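PDB 4QS4: CofB from Escherichia coli, which is a minor pilin that initiates assembly of the CFA/III type IV pilus in enterotoxigenic strains. Local coordinates for residues R386-V391 with G456-I461; T462-V467 with T475-N480; E146-I151 with I233-G238. All coordinates share one frame; numbering follows the deposited sequence.

Interaction 1 (R386-V391 with G456-I461)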
# COMPACT_ATOMS: atom_id res chain seq x y z
N ARG A 386 36.93 -22.38 -32.08
CA ARG A 386 36.46 -21.64 -30.92
C ARG A 386 34.95 -21.75 -30.77
O ARG A 386 34.24 -22.03 -31.72
CB ARG A 386 36.84 -20.15 -31.00
CG ARG A 386 36.15 -19.36 -32.11
CD ARG A 386 36.66 -17.93 -32.17
NE ARG A 386 35.91 -17.10 -33.12
CZ ARG A 386 36.04 -17.13 -34.44
NH1 ARG A 386 36.91 -17.96 -35.02
NH2 ARG A 386 35.30 -16.33 -35.19
N ILE A 387 34.48 -21.51 -29.55
CA ILE A 387 33.05 -21.36 -29.31
C ILE A 387 32.75 -19.88 -29.23
O ILE A 387 33.36 -19.16 -28.44
CB ILE A 387 32.61 -22.08 -28.02
CG1 ILE A 387 32.89 -23.57 -28.13
CG2 ILE A 387 31.12 -21.84 -27.77
CD1 ILE A 387 33.00 -24.27 -26.79
N GLU A 388 31.83 -19.41 -30.07
CA GLU A 388 31.51 -17.99 -30.11
C GLU A 388 30.02 -17.80 -29.90
O GLU A 388 29.21 -18.48 -30.51
CB GLU A 388 31.93 -17.37 -31.44
CG GLU A 388 31.72 -15.86 -31.47
CD GLU A 388 32.24 -15.21 -32.74
OE1 GLU A 388 31.96 -14.00 -32.93
OE2 GLU A 388 32.90 -15.91 -33.56
N LEU A 389 29.67 -16.84 -29.05
CA LEU A 389 28.28 -16.57 -28.72
C LEU A 389 28.05 -15.06 -28.65
O LEU A 389 28.96 -14.31 -28.30
CB LEU A 389 27.93 -17.20 -27.37
CG LEU A 389 28.13 -18.72 -27.23
CD1 LEU A 389 28.11 -19.12 -25.76
CD2 LEU A 389 27.06 -19.47 -28.01
N ASN A 390 26.84 -14.62 -28.99
CA ASN A 390 26.46 -13.22 -28.80
C ASN A 390 26.35 -12.87 -27.32
O ASN A 390 25.83 -13.66 -26.51
CB ASN A 390 25.12 -12.93 -29.47
CG ASN A 390 25.20 -12.97 -30.99
OD1 ASN A 390 26.28 -12.90 -31.57
ND2 ASN A 390 24.05 -13.07 -31.63
N VAL A 391 26.83 -11.68 -26.95
CA VAL A 391 26.72 -11.21 -25.57
C VAL A 391 25.24 -10.90 -25.29
O VAL A 391 24.58 -10.26 -26.10
CB VAL A 391 27.60 -9.96 -25.31
CG1 VAL A 391 27.30 -9.33 -23.96
CG2 VAL A 391 29.07 -10.34 -25.39
N GLY A 456 32.60 -6.06 -27.34
CA GLY A 456 31.34 -5.36 -27.12
C GLY A 456 30.12 -6.25 -27.28
O GLY A 456 29.19 -6.19 -26.45
N SER A 457 30.10 -7.09 -28.32
CA SER A 457 28.91 -7.90 -28.61
C SER A 457 29.13 -9.42 -28.73
O SER A 457 28.17 -10.16 -28.96
CB SER A 457 28.26 -7.38 -29.89
OG SER A 457 29.17 -7.47 -30.96
N LYS A 458 30.36 -9.90 -28.55
CA LYS A 458 30.66 -11.34 -28.68
C LYS A 458 31.41 -11.91 -27.47
O LYS A 458 32.23 -11.21 -26.87
CB LYS A 458 31.48 -11.59 -29.94
CG LYS A 458 30.83 -11.11 -31.23
CD LYS A 458 29.61 -11.94 -31.58
CE LYS A 458 29.06 -11.54 -32.94
NZ LYS A 458 28.10 -12.57 -33.45
N TRP A 459 31.10 -13.16 -27.12
CA TRP A 459 31.88 -13.96 -26.17
C TRP A 459 32.75 -14.90 -26.98
O TRP A 459 32.27 -15.51 -27.94
CB TRP A 459 30.98 -14.85 -25.29
CG TRP A 459 30.22 -14.16 -24.20
CD1 TRP A 459 28.87 -14.00 -24.15
CD2 TRP A 459 30.74 -13.61 -22.99
NE1 TRP A 459 28.52 -13.35 -23.00
CE2 TRP A 459 29.65 -13.09 -22.27
CE3 TRP A 459 32.03 -13.48 -22.46
CZ2 TRP A 459 29.80 -12.46 -21.03
CZ3 TRP A 459 32.18 -12.85 -21.23
CH2 TRP A 459 31.07 -12.35 -20.53
N TYR A 460 34.01 -15.04 -26.59
CA TYR A 460 34.92 -15.97 -27.25
C TYR A 460 35.50 -16.94 -26.23
O TYR A 460 36.21 -16.53 -25.31
CB TYR A 460 36.08 -15.24 -27.93
CG TYR A 460 35.68 -14.19 -28.93
CD1 TYR A 460 35.37 -14.53 -30.24
CD2 TYR A 460 35.65 -12.84 -28.58
CE1 TYR A 460 35.03 -13.56 -31.17
CE2 TYR A 460 35.31 -11.87 -29.50
CZ TYR A 460 34.99 -12.23 -30.79
OH TYR A 460 34.66 -11.25 -31.70
N ILE A 461 35.21 -18.22 -26.41
CA ILE A 461 35.70 -19.27 -25.52
C ILE A 461 36.68 -20.14 -26.30
O ILE A 461 36.35 -20.66 -27.37
CB ILE A 461 34.56 -20.14 -24.98
CG1 ILE A 461 33.39 -19.26 -24.51
CG2 ILE A 461 35.08 -21.04 -23.86
CD1 ILE A 461 32.10 -20.01 -24.37
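Ile387 and Leu389 pair with Ile461 and Trp459 through four backbone hydrogen bonds, which join strands 387-390 and 458-461 as antiparallel neighbours. The ladder runs on past the first strand, where Val391 N reaches Ser457 O at 2.9 Å.

Glu388 and Tyr460 share one face of the sheet, and the polar ends of Arg386, Lys458 and Asn390 come up beside them. Lys458 NZ gives a short bond of 2.6 Å to Asn390 OD1, arriving nearly along the amide C=O axis; its chain bends at chi2 (-69°), and Glu388 OE1 lies 3.4 Å from Lys458 CD. With CG anti to the backbone N (chi1 -175°) and the chain extended, Glu388 runs alongside the Tyr460 ring. Its other oxygen, OE2, takes Arg386 NH2 at 2.9 Å in a salt bridge, while Arg386 NE comes to the edge of the same tyrosine ring.

The other face, of Ile387, Leu389, Trp459 and Ile461, is apolar, Ile387 CG2 meeting Ile461 CD1 at 4.0 Å. Just beyond the strand, Val391 CG2 sits over one face of the Trp459 indole in a CH-pi contact. Gln392 accepts from Trp459 NE1.

The short strand thus has two unlike sides: a charged one, where Arg386 pairs with the Glu388 carboxylate and the nearby lysine probably helps to offset it, and an apolar one, on which Ile387, Trp459 and Ile461 are buried against strands 404-414, 444-454 and 484-493.

Interaction 2 (T462-V467 with T475-N480)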
# COMPACT_ATOMS: atom_id res chain seq x y z
N THR A 462 37.89 -20.25 -25.77
CA THR A 462 38.95 -21.02 -26.42
C THR A 462 39.65 -21.86 -25.37
O THR A 462 39.46 -21.65 -24.17
CB THR A 462 39.97 -20.10 -27.12
OG1 THR A 462 40.57 -19.22 -26.16
CG2 THR A 462 39.30 -19.27 -28.21
N ALA A 463 40.46 -22.81 -25.83
CA ALA A 463 41.13 -23.74 -24.94
C ALA A 463 42.37 -24.32 -25.60
O ALA A 463 42.38 -24.56 -26.81
CB ALA A 463 40.19 -24.86 -24.52
N THR A 464 43.42 -24.50 -24.81
CA THR A 464 44.53 -25.36 -25.19
C THR A 464 44.50 -26.60 -24.31
O THR A 464 44.05 -26.54 -23.17
CB THR A 464 45.89 -24.65 -25.07
OG1 THR A 464 46.04 -24.12 -23.74
CG2 THR A 464 46.00 -23.53 -26.09
N MET A 465 44.96 -27.72 -24.87
CA MET A 465 45.10 -28.96 -24.12
C MET A 465 46.51 -29.48 -24.34
O MET A 465 47.00 -29.48 -25.47
CB MET A 465 44.11 -30.01 -24.62
CG MET A 465 44.16 -31.32 -23.83
SD MET A 465 43.17 -32.67 -24.50
CE MET A 465 41.55 -31.92 -24.52
N GLY A 466 47.16 -29.91 -23.26
CA GLY A 466 48.47 -30.56 -23.34
C GLY A 466 48.30 -32.07 -23.30
O GLY A 466 47.60 -32.59 -22.43
N VAL A 467 48.91 -32.77 -24.25
CA VAL A 467 48.85 -34.22 -24.31
C VAL A 467 50.22 -34.80 -24.65
O VAL A 467 50.92 -34.28 -25.53
CB VAL A 467 47.83 -34.69 -25.36
CG1 VAL A 467 47.89 -36.21 -25.54
CG2 VAL A 467 46.42 -34.25 -24.97
N THR A 475 55.25 -34.72 -27.35
CA THR A 475 54.40 -33.83 -26.57
C THR A 475 53.60 -32.95 -27.53
O THR A 475 54.17 -32.34 -28.43
CB THR A 475 55.27 -32.96 -25.64
OG1 THR A 475 56.12 -33.80 -24.86
CG2 THR A 475 54.41 -32.11 -24.72
N TYR A 476 52.29 -32.88 -27.31
CA TYR A 476 51.39 -32.11 -28.17
C TYR A 476 50.69 -31.02 -27.39
O TYR A 476 50.35 -31.19 -26.21
CB TYR A 476 50.31 -33.01 -28.77
CG TYR A 476 50.80 -33.95 -29.85
CD1 TYR A 476 51.02 -33.49 -31.14
CD2 TYR A 476 51.03 -35.29 -29.57
CE1 TYR A 476 51.46 -34.35 -32.13
CE2 TYR A 476 51.47 -36.15 -30.56
CZ TYR A 476 51.69 -35.68 -31.83
OH TYR A 476 52.13 -36.53 -32.81
N VAL A 477 50.46 -29.88 -28.05
CA VAL A 477 49.56 -28.85 -27.53
C VAL A 477 48.46 -28.65 -28.57
O VAL A 477 48.74 -28.29 -29.71
CB VAL A 477 50.29 -27.52 -27.28
CG1 VAL A 477 49.31 -26.47 -26.78
CG2 VAL A 477 51.45 -27.71 -26.30
N TYR A 478 47.22 -28.90 -28.16
CA TYR A 478 46.07 -28.82 -29.06
C TYR A 478 45.27 -27.54 -28.84
O TYR A 478 45.14 -27.08 -27.71
CB TYR A 478 45.12 -29.99 -28.85
CG TYR A 478 45.69 -31.37 -29.05
CD1 TYR A 478 46.45 -31.69 -30.17
CD2 TYR A 478 45.43 -32.39 -28.13
CE1 TYR A 478 46.95 -32.98 -30.36
CE2 TYR A 478 45.92 -33.66 -28.30
CZ TYR A 478 46.67 -33.95 -29.41
OH TYR A 478 47.14 -35.24 -29.57
N LEU A 479 44.70 -27.02 -29.92
CA LEU A 479 43.86 -25.82 -29.90
C LEU A 479 42.39 -26.19 -30.14
O LEU A 479 42.08 -26.87 -31.12
CB LEU A 479 44.31 -24.85 -31.00
CG LEU A 479 43.52 -23.55 -31.15
CD1 LEU A 479 43.50 -22.79 -29.84
CD2 LEU A 479 44.08 -22.67 -32.26
N ASN A 480 41.51 -25.74 -29.24
CA ASN A 480 40.06 -25.87 -29.41
C ASN A 480 39.60 -27.24 -29.92
O ASN A 480 38.95 -27.32 -30.97
CB ASN A 480 39.56 -24.76 -30.34
CG ASN A 480 39.84 -23.37 -29.81
OD1 ASN A 480 39.89 -23.16 -28.59
ND2 ASN A 480 40.03 -22.41 -30.72
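Asn480 closes one end of this hairpin on Ala463 with two bonds. Its backbone N gives a nearly straight bond of 2.8 Å to Ala463 O, and its side-chain OD1 accepts from Ala463 N, also at 2.8 Å, so the amide oxygen does the work of a backbone carbonyl where strand 475-479 has already ended. CG lies beside the backbone N (chi1 -60°), which turns OD1 back to the neighbouring strand; there it also lies 3.2 Å from Thr462 CA. The other end of the amide is held too, ND2 giving a hydrogen bond to Lys384 O.

From there the ladder is regular. Met465 and Tyr478 exchange two backbone bonds, as do Val467 and Tyr476, the shortest being Tyr476 N to Val467 O at 2.6 Å. Next to the Met465-Tyr478 pair, Thr464 CA approaches Tyr478 O at 3.1 Å in a CA-H...O contact.

Packing across the strands centres on Tyr478. Val467 CG2 presses on its CE2 at 3.4 Å, a tight contact, and Met465 SD lies 4.3 Å from CD2 on the same ring. The hydroxyl is hydrogen-bonded to Asp417 O, and Phe483 meets the tyrosine edge-to-face, so both ring and polar end are engaged. Leu484 of strand 484-493 packs on Ala463 and Met465.

Polar needs at the strand end are therefore met by an asparagine side chain standing in for main chain, while the hairpin turns methionine, valine and tyrosine to a shared face.

Interaction 3 (E146-I151 with I233-G238); sequences ERVDFI and IDPNLG
Val148 and Ile233 form a single antiparallel hydrogen-bonded pair: Val148 N gives a nearly straight bond of 2.9 Å to Ile233 O, and Ile233 N returns one of 2.8 Å to Val148 O. Beside it, Ile233 CD1 touches Phe150 CE2 at 4.1 Å, and Ile24 of helix 9-32 packs on both side chains. On the other side of the pair the chain leaves the sheet, Pro235 laying CD against Glu146 O at 3.6 Å. A water bridges Glu146 O, Asp234 OD2 and Asn236 ND2.

Further out, Arg147 grips Asp149 side-on, NE to OD1 at 3.0 Å and NH2 to OD2 at 2.9 Å, with the carboxylate at the guanidinium edge; the bend at chi3 (75°) brings the group round to it. Putting a leucine at Arg147 would probably leave Asp149 without its two-pronged partner and Asn66 O without its donor. Ser232 OG also bonds to Asp149 OD1.

Asp234 OD2 accepts from Asn236 N at 2.9 Å, an Asx turn at the start of a type I beta turn spanning Asp234 to Leu237. The contact marks the end of strand 226-233 in the antiparallel sheet that packs on the N-terminal helix, as in the type IV pilin fold.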
# COMPACT_ATOMS: atom_id res chain seq x y z
N GLU A 146 -31.71 14.89 7.66
CA GLU A 146 -31.42 15.54 6.39
C GLU A 146 -30.25 16.52 6.52
O GLU A 146 -29.58 16.83 5.54
CB GLU A 146 -32.68 16.28 6.00
CG GLU A 146 -32.66 17.02 4.69
CD GLU A 146 -33.95 17.80 4.54
OE1 GLU A 146 -35.00 17.13 4.47
OE2 GLU A 146 -33.90 19.05 4.54
N ARG A 147 -30.03 17.01 7.73
CA ARG A 147 -28.98 17.99 7.98
C ARG A 147 -28.64 17.99 9.46
O ARG A 147 -29.50 17.77 10.31
CB ARG A 147 -29.46 19.38 7.54
CG ARG A 147 -28.35 20.40 7.36
CD ARG A 147 -28.89 21.73 6.88
NE ARG A 147 -29.56 22.47 7.96
CZ ARG A 147 -30.84 22.85 7.98
NH1 ARG A 147 -31.66 22.58 6.97
NH2 ARG A 147 -31.30 23.51 9.04
N VAL A 148 -27.37 18.23 9.76
CA VAL A 148 -26.92 18.34 11.14
C VAL A 148 -26.32 19.73 11.34
O VAL A 148 -25.33 20.08 10.69
CB VAL A 148 -25.88 17.26 11.49
CG1 VAL A 148 -25.46 17.36 12.96
CG2 VAL A 148 -26.43 15.88 11.18
N ASP A 149 -26.94 20.51 12.23
CA ASP A 149 -26.46 21.85 12.55
C ASP A 149 -25.74 21.85 13.89
O ASP A 149 -26.26 21.34 14.88
CB ASP A 149 -27.62 22.85 12.60
CG ASP A 149 -28.29 23.05 11.26
OD1 ASP A 149 -27.66 22.79 10.21
OD2 ASP A 149 -29.46 23.50 11.27
N PHE A 150 -24.55 22.44 13.90
CA PHE A 150 -23.79 22.62 15.13
C PHE A 150 -23.74 24.09 15.47
O PHE A 150 -23.26 24.90 14.68
CB PHE A 150 -22.37 22.08 14.97
CG PHE A 150 -22.33 20.60 14.75
CD1 PHE A 150 -22.20 19.74 15.83
CD2 PHE A 150 -22.45 20.07 13.48
CE1 PHE A 150 -22.16 18.36 15.63
CE2 PHE A 150 -22.42 18.70 13.28
CZ PHE A 150 -22.28 17.85 14.35
N ILE A 151 -24.27 24.43 16.63
CA ILE A 151 -24.26 25.81 17.10
C ILE A 151 -23.04 25.98 18.00
O ILE A 151 -22.94 25.34 19.05
CB ILE A 151 -25.55 26.17 17.87
CG1 ILE A 151 -26.74 26.23 16.90
CG2 ILE A 151 -25.38 27.50 18.58
CD1 ILE A 151 -27.25 24.89 16.41
N ILE A 233 -24.03 20.73 8.27
CA ILE A 233 -23.35 19.65 7.57
C ILE A 233 -24.38 18.67 6.99
O ILE A 233 -25.36 18.32 7.64
CB ILE A 233 -22.32 18.97 8.48
CG1 ILE A 233 -21.27 20.01 8.88
CG2 ILE A 233 -21.64 17.80 7.77
CD1 ILE A 233 -20.29 19.56 9.92
N ASP A 234 -24.18 18.30 5.73
CA ASP A 234 -25.03 17.34 5.08
C ASP A 234 -24.45 15.96 5.32
O ASP A 234 -23.41 15.63 4.75
CB ASP A 234 -25.11 17.62 3.57
CG ASP A 234 -26.01 16.63 2.84
OD1 ASP A 234 -26.28 16.85 1.64
OD2 ASP A 234 -26.44 15.63 3.46
N PRO A 235 -25.13 15.13 6.14
CA PRO A 235 -24.60 13.80 6.46
C PRO A 235 -24.47 12.87 5.24
O PRO A 235 -23.69 11.93 5.27
CB PRO A 235 -25.61 13.26 7.47
CG PRO A 235 -26.88 13.95 7.13
CD PRO A 235 -26.47 15.33 6.72
N ASN A 236 -25.22 13.15 4.18
CA ASN A 236 -25.17 12.34 2.96
C ASN A 236 -24.14 12.79 1.92
O ASN A 236 -23.84 12.04 1.00
CB ASN A 236 -26.56 12.30 2.34
CG ASN A 236 -27.59 11.76 3.30
OD1 ASN A 236 -27.38 10.72 3.90
ND2 ASN A 236 -28.69 12.48 3.46
N LEU A 237 -23.59 13.99 2.06
CA LEU A 237 -22.53 14.45 1.16
C LEU A 237 -21.25 13.63 1.40
O LEU A 237 -20.72 13.61 2.50
CB LEU A 237 -22.25 15.94 1.34
CG LEU A 237 -21.23 16.58 0.39
CD1 LEU A 237 -21.65 16.40 -1.06
CD2 LEU A 237 -21.07 18.07 0.69
N GLY A 238 -20.77 12.95 0.36
CA GLY A 238 -19.57 12.14 0.47
C GLY A 238 -19.78 10.83 1.21
O GLY A 238 -18.82 10.17 1.60
O HOH W 1 -29.21 15.30 3.12

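How the interactions relate
Interactions 1 and 2 are built along one strand, 458-469, of the C-terminal domain: its first half pairs with 387-390, its second with 474-479, and the two meet where Arg386 packs on Asn480 and Thr462. Interaction 3 belongs to the pilin domain, on the opposite side of the chain's centre, its nearest atoms about 55 Å from interaction 1 and 70 Å from interaction 2. It is the most buried and the smallest, a single bridge at a strand's end. The other two are longer ladders, partly buried; in interactions 1 and 3 the salt bridge is local to one segment, whereas interaction 2 relies on backbone, an amide and aromatic packing.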